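Local atomic coordinates of 2,3-dihydroxybenzoate-AMP ligase (Bacillus subtilis, PDB entry 1MDF), a protein that belongs to the ANL clan of AMP-binding enzymes, with a large AMP-binding region followed by a smaller C-terminal domain. Residues P356-D361 / G385-R390; G379-R384 / Y409-I414. All blocks are in the same frame, centred on the assembly; numbering follows the deposited sequence.

Going from the N terminus, the chain passes through 356-361, runs along strand 362-363, returns as strand 378-384 and continues directly into 385-390, where contact 1 closes a loop of 23 residues. Contact 2 closes a second loop of 24 residues, carrying helix 396-402, when 409-414 comes back beside 379-384. Because the segments alternate in sequence, the two closures cross; their centres lie about 13 Å apart. Thr-388 of contact 1 joins them, its CG2 packing 4.1 Å from both Thr-383 CG2 and Tyr-409 CB of contact 2. Contact 1 joins the loops after edge strand 355-356 and strand 378-384; contact 2 pairs the central strands of the four-stranded antiparallel sheet.

Contact 1 of 2, residues P356-D361 / G385-R390; sequences PMSPYD and GPYTIR
Tyr-387 meets Asp-361 nearly at a right angle: the ring and carboxylate planes are 89° apart, and Tyr-387 OH donates to Asp-361 OD2 over 2.6 Å, on the syn side of the oxygen and 21° out of the carboxylate plane. Asp-361 OD2 also accepts from Ser-358 N at 3.0 Å, but on its anti side, so two donors on different sides grip OD2 and would limit rotation of the carboxylate. The Tyr-387 hydroxyl in turn has a weak bond with Val-337 N. CG of Tyr-387 sits between the backbone N and the carbonyl carbon (chi1 60°), a setting that brings the hydroxyl end up to the first segment, although the CB starts off in another direction. CE of the extended Met-357 chain lies over one face of the ring, 3.4 Å from Tyr-387 CZ, and Met-357 SD approaches obliquely to complete a Met-aromatic contact, 5.2 Å from the Tyr-387 ring centroid. At the ring edge, Ser-358 CB lies in plane, 3.8 Å from Tyr-387 CE2, while Ser-358 OG bonds to Tyr-209 of helix 204-217. Farther along, Tyr-360 CB rests 3.3 Å from Pro-386 CG, with the tyrosine ring led away from the second segment. Asp-361 N bonds back to Ser-358 O at 2.6 Å. The contact is thus built on a type I beta turn, Ser-358 to Asp-361, whose closing aspartate receives a tyrosine from the loop after strand 378-384.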
loop_
_atom_site.group_PDB
_atom_site.type_symbol
_atom_site.label_atom_id
_atom_site.label_comp_id
_atom_site.label_asym_id
_atom_site.label_seq_id
_atom_site.Cartn_x
_atom_site.Cartn_y
_atom_site.Cartn_z
ATOM N N PRO A 356 0.184 16.888 -0.137
ATOM C CA PRO A 356 1.558 16.386 -0.212
ATOM C C PRO A 356 2.336 16.563 1.082
ATOM O O PRO A 356 2.324 17.644 1.675
ATOM C CB PRO A 356 2.150 17.194 -1.355
ATOM C CG PRO A 356 0.987 17.378 -2.256
ATOM C CD PRO A 356 -0.101 17.767 -1.282
ATOM N N MET A 357 3.020 15.498 1.501
ATOM C CA MET A 357 3.800 15.513 2.728
ATOM C C MET A 357 5.130 16.251 2.585
ATOM O O MET A 357 5.803 16.511 3.579
ATOM C CB MET A 357 4.064 14.078 3.215
ATOM C CG MET A 357 5.032 13.259 2.363
ATOM S SD MET A 357 5.465 11.667 3.143
ATOM C CE MET A 357 5.882 10.700 1.724
ATOM N N SER A 358 5.510 16.590 1.356
ATOM C CA SER A 358 6.771 17.292 1.138
ATOM C C SER A 358 6.623 18.593 0.348
ATOM O O SER A 358 6.033 18.618 -0.736
ATOM C CB SER A 358 7.769 16.377 0.427
ATOM O OG SER A 358 8.995 17.048 0.167
ATOM N N PRO A 359 7.174 19.696 0.888
ATOM C CA PRO A 359 7.115 21.012 0.246
ATOM C C PRO A 359 7.691 20.936 -1.159
ATOM O O PRO A 359 7.512 21.845 -1.971
ATOM C CB PRO A 359 7.965 21.885 1.164
ATOM C CG PRO A 359 7.793 21.232 2.505
ATOM C CD PRO A 359 7.901 19.772 2.167
ATOM N N TYR A 360 8.382 19.844 -1.445
ATOM C CA TYR A 360 8.976 19.673 -2.755
ATOM C C TYR A 360 8.163 18.747 -3.635
ATOM O O TYR A 360 8.628 18.308 -4.682
ATOM C CB TYR A 360 10.406 19.173 -2.616
ATOM C CG TYR A 360 11.255 20.137 -1.837
ATOM C CD1 TYR A 360 11.883 19.747 -0.657
ATOM C CD2 TYR A 360 11.407 21.453 -2.263
ATOM C CE1 TYR A 360 12.648 20.652 0.084
ATOM C CE2 TYR A 360 12.166 22.365 -1.535
ATOM C CZ TYR A 360 12.783 21.959 -0.364
ATOM O OH TYR A 360 13.532 22.858 0.353
ATOM N N ASP A 361 6.950 18.436 -3.200
ATOM C CA ASP A 361 6.068 17.606 -3.999
ATOM C C ASP A 361 5.359 18.575 -4.932
ATOM O O ASP A 361 4.906 19.631 -4.490
ATOM C CB ASP A 361 5.017 16.918 -3.130
ATOM C CG ASP A 361 5.478 15.597 -2.593
ATOM O OD1 ASP A 361 5.893 14.739 -3.399
ATOM O OD2 ASP A 361 5.410 15.418 -1.360
ATOM N N GLY A 385 8.504 14.789 -7.620
ATOM C CA GLY A 385 9.141 15.090 -6.355
ATOM C C GLY A 385 10.383 14.335 -5.928
ATOM O O GLY A 385 10.913 13.507 -6.665
ATOM N N PRO A 386 10.860 14.604 -4.701
ATOM C CA PRO A 386 12.044 14.001 -4.085
ATOM C C PRO A 386 11.932 12.497 -3.849
ATOM O O PRO A 386 12.941 11.834 -3.612
ATOM C CB PRO A 386 12.177 14.760 -2.769
ATOM C CG PRO A 386 11.428 16.025 -3.002
ATOM C CD PRO A 386 10.244 15.567 -3.775
ATOM N N TYR A 387 10.717 11.959 -3.899
ATOM C CA TYR A 387 10.540 10.529 -3.678
ATOM C C TYR A 387 9.524 9.878 -4.618
ATOM O O TYR A 387 8.911 8.861 -4.280
ATOM C CB TYR A 387 10.155 10.280 -2.225
ATOM C CG TYR A 387 8.884 10.961 -1.839
ATOM C CD1 TYR A 387 7.659 10.328 -2.008
ATOM C CD2 TYR A 387 8.896 12.261 -1.344
ATOM C CE1 TYR A 387 6.469 10.977 -1.698
ATOM C CE2 TYR A 387 7.709 12.920 -1.027
ATOM C CZ TYR A 387 6.499 12.269 -1.210
ATOM O OH TYR A 387 5.320 12.901 -0.913
ATOM N N THR A 388 9.345 10.487 -5.793
ATOM C CA THR A 388 8.453 9.969 -6.824
ATOM C C THR A 388 9.384 9.545 -7.967
ATOM O O THR A 388 10.255 10.311 -8.360
ATOM C CB THR A 388 7.455 11.056 -7.302
ATOM O OG1 THR A 388 6.526 11.340 -6.248
ATOM C CG2 THR A 388 6.676 10.588 -8.523
ATOM N N ILE A 389 9.215 8.328 -8.483
ATOM C CA ILE A 389 10.081 7.832 -9.549
ATOM C C ILE A 389 9.981 8.571 -10.873
ATOM O O ILE A 389 9.084 9.383 -11.091
ATOM C CB ILE A 389 9.856 6.321 -9.822
ATOM C CG1 ILE A 389 8.485 6.089 -10.461
ATOM C CG2 ILE A 389 9.988 5.537 -8.519
ATOM C CD1 ILE A 389 8.246 4.640 -10.866
ATOM N N ARG A 390 10.926 8.266 -11.757
ATOM C CA ARG A 390 11.015 8.881 -13.081
ATOM C C ARG A 390 10.799 7.837 -14.167
ATOM O O ARG A 390 10.756 8.155 -15.364
ATOM C CB ARG A 390 12.394 9.537 -13.252
ATOM C CG ARG A 390 12.610 10.770 -12.370
ATOM C CD ARG A 390 11.590 11.838 -12.737
ATOM N NE ARG A 390 11.741 13.089 -12.004
ATOM C CZ ARG A 390 12.067 14.247 -12.570
ATOM N NH1 ARG A 390 12.289 14.309 -13.879
ATOM N NH2 ARG A 390 12.133 15.347 -11.837
#

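Contact 2 of 2, residues G379-R384 / Y409-I414; sequences GHLLTR and YRTGDI
Leu-381 and Thr-411 form the tight part of this strand pair, their side chains crossing obliquely. A chi1 of 180° swings Leu-381 CG away from the backbone N and onto the threonine methyl, 3.6 Å from Thr-411 CG2, while Leu-381 CB stands 3.5 Å from Thr-411 OG1. Thr-411 OG1 donates to Asp-413 OD1 at 2.7 Å, and the other carboxylate oxygen forms a salt bridge with Arg-428. Thr-383 CG2 meets Thr-411 CG2 from about a right angle. At one end Thr-383 and Tyr-409 make a hydrogen-bonded antiparallel pair, Tyr-409 N to Thr-383 O being 2.9 Å; at the other, His-380 faces Ile-414 as a non-hydrogen-bonded pair. The register differs by two residues between these ends, and the surplus is taken up around Thr-411 and Gly-412: Leu-381 N bonds to Asp-413 O at 3.2 Å, whereas its O receives only a weak bond from Thr-411 N. The looser face carries partly exposed His-380 and Arg-410. There His-380 ND1 lies beside Ile-414 CG1, 4.0 Å away, and a water 3.2 Å from His-380 ND1 bonds weakly to Asp-413 O. Strand 362-363 borders 379-384, strand 423-428 borders 409-414, Phe-330 and Met-332 of strand 325-332 pack against the Leu-381 and Thr-411 side, and helix 396-402 lies in the connection, its Ser-402 backbone-bonded to Arg-410.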
loop_
_atom_site.group_PDB
_atom_site.type_symbol
_atom_site.label_atom_id
_atom_site.label_comp_id
_atom_site.label_asym_id
_atom_site.label_seq_id
_atom_site.Cartn_x
_atom_site.Cartn_y
_atom_site.Cartn_z
ATOM N N GLY A 379 -9.783 16.769 -12.642
ATOM C CA GLY A 379 -8.922 16.382 -13.746
ATOM C C GLY A 379 -7.915 15.300 -13.399
ATOM O O GLY A 379 -7.899 14.782 -12.283
ATOM N N HIS A 380 -7.073 14.964 -14.370
ATOM C CA HIS A 380 -6.041 13.947 -14.211
ATOM C C HIS A 380 -4.860 14.467 -13.394
ATOM O O HIS A 380 -4.334 15.546 -13.677
ATOM C CB HIS A 380 -5.558 13.509 -15.587
ATOM C CG HIS A 380 -6.653 13.011 -16.474
ATOM N ND1 HIS A 380 -7.266 11.793 -16.283
ATOM C CD2 HIS A 380 -7.243 13.565 -17.559
ATOM C CE1 HIS A 380 -8.185 11.614 -17.216
ATOM N NE2 HIS A 380 -8.192 12.674 -18.002
ATOM N N LEU A 381 -4.443 13.685 -12.395
ATOM C CA LEU A 381 -3.335 14.057 -11.506
ATOM C C LEU A 381 -1.952 13.634 -11.972
ATOM O O LEU A 381 -1.742 12.504 -12.408
ATOM C CB LEU A 381 -3.554 13.479 -10.107
ATOM C CG LEU A 381 -2.456 13.793 -9.079
ATOM C CD1 LEU A 381 -2.478 15.287 -8.755
ATOM C CD2 LEU A 381 -2.661 12.971 -7.812
ATOM N N LEU A 382 -1.014 14.567 -11.886
ATOM C CA LEU A 382 0.378 14.317 -12.239
ATOM C C LEU A 382 1.176 14.914 -11.090
ATOM O O LEU A 382 0.818 15.962 -10.568
ATOM C CB LEU A 382 0.765 14.989 -13.568
ATOM C CG LEU A 382 0.085 14.506 -14.854
ATOM C CD1 LEU A 382 -1.307 15.078 -14.921
ATOM C CD2 LEU A 382 0.855 14.961 -16.063
ATOM N N THR A 383 2.247 14.245 -10.686
ATOM C CA THR A 383 3.056 14.734 -9.583
ATOM C C THR A 383 4.530 14.542 -9.881
ATOM O O THR A 383 4.896 13.737 -10.736
ATOM C CB THR A 383 2.715 13.983 -8.294
ATOM O OG1 THR A 383 3.452 14.534 -7.197
ATOM C CG2 THR A 383 3.057 12.515 -8.445
ATOM N N ARG A 384 5.370 15.285 -9.167
ATOM C CA ARG A 384 6.818 15.207 -9.342
ATOM C C ARG A 384 7.484 15.547 -8.010
ATOM O O ARG A 384 7.073 16.490 -7.335
ATOM C CB ARG A 384 7.259 16.199 -10.424
ATOM C CG ARG A 384 8.667 15.979 -10.955
ATOM C CD ARG A 384 8.959 16.913 -12.123
ATOM N NE ARG A 384 8.949 18.316 -11.717
ATOM C CZ ARG A 384 9.101 19.341 -12.548
ATOM N NH1 ARG A 384 9.274 19.134 -13.845
ATOM N NH2 ARG A 384 9.076 20.575 -12.078
ATOM N N TYR A 409 4.943 12.235 -13.274
ATOM C CA TYR A 409 4.306 10.925 -13.292
ATOM C C TYR A 409 2.787 11.035 -13.421
ATOM O O TYR A 409 2.172 11.922 -12.830
ATOM C CB TYR A 409 4.659 10.166 -12.010
ATOM C CG TYR A 409 3.823 8.929 -11.778
ATOM C CD1 TYR A 409 3.808 7.897 -12.706
ATOM C CD2 TYR A 409 3.040 8.795 -10.625
ATOM C CE1 TYR A 409 3.041 6.761 -12.504
ATOM C CE2 TYR A 409 2.263 7.657 -10.413
ATOM C CZ TYR A 409 2.272 6.643 -11.362
ATOM O OH TYR A 409 1.519 5.509 -11.185
ATOM N N ARG A 410 2.181 10.135 -14.190
ATOM C CA ARG A 410 0.728 10.146 -14.369
ATOM C C ARG A 410 0.100 9.167 -13.385
ATOM O O ARG A 410 -0.080 7.988 -13.705
ATOM C CB ARG A 410 0.350 9.754 -15.802
ATOM C CG ARG A 410 0.715 10.793 -16.865
ATOM C CD ARG A 410 0.042 10.477 -18.198
ATOM N NE ARG A 410 -0.216 11.686 -18.975
ATOM C CZ ARG A 410 0.583 12.152 -19.928
ATOM N NH1 ARG A 410 1.698 11.502 -20.234
ATOM N NH2 ARG A 410 0.269 13.275 -20.562
ATOM N N THR A 411 -0.245 9.668 -12.199
ATOM C CA THR A 411 -0.818 8.850 -11.135
ATOM C C THR A 411 -2.004 7.990 -11.530
ATOM O O THR A 411 -2.232 6.944 -10.930
ATOM C CB THR A 411 -1.234 9.711 -9.926
ATOM O OG1 THR A 411 -2.598 10.118 -10.067
ATOM C CG2 THR A 411 -0.345 10.939 -9.825
ATOM N N GLY A 412 -2.764 8.421 -12.528
ATOM C CA GLY A 412 -3.911 7.643 -12.955
ATOM C C GLY A 412 -5.156 7.878 -12.117
ATOM O O GLY A 412 -6.154 7.176 -12.264
ATOM N N ASP A 413 -5.095 8.854 -11.219
ATOM C CA ASP A 413 -6.242 9.188 -10.389
ATOM C C ASP A 413 -6.877 10.436 -10.985
ATOM O O ASP A 413 -6.247 11.157 -11.757
ATOM C CB ASP A 413 -5.829 9.498 -8.952
ATOM C CG ASP A 413 -5.031 8.383 -8.314
ATOM O OD1 ASP A 413 -3.792 8.503 -8.254
ATOM O OD2 ASP A 413 -5.639 7.385 -7.874
ATOM N N ILE A 414 -8.133 10.669 -10.636
ATOM C CA ILE A 414 -8.861 11.842 -11.083
ATOM C C ILE A 414 -9.161 12.575 -9.794
ATOM O O ILE A 414 -9.784 12.024 -8.888
ATOM C CB ILE A 414 -10.158 11.449 -11.814
ATOM C CG1 ILE A 414 -9.807 11.019 -13.242
ATOM C CG2 ILE A 414 -11.150 12.600 -11.808
ATOM C CD1 ILE A 414 -10.927 10.357 -13.970
HETATM O O HOH W 1 -5.299 9.923 -14.678
#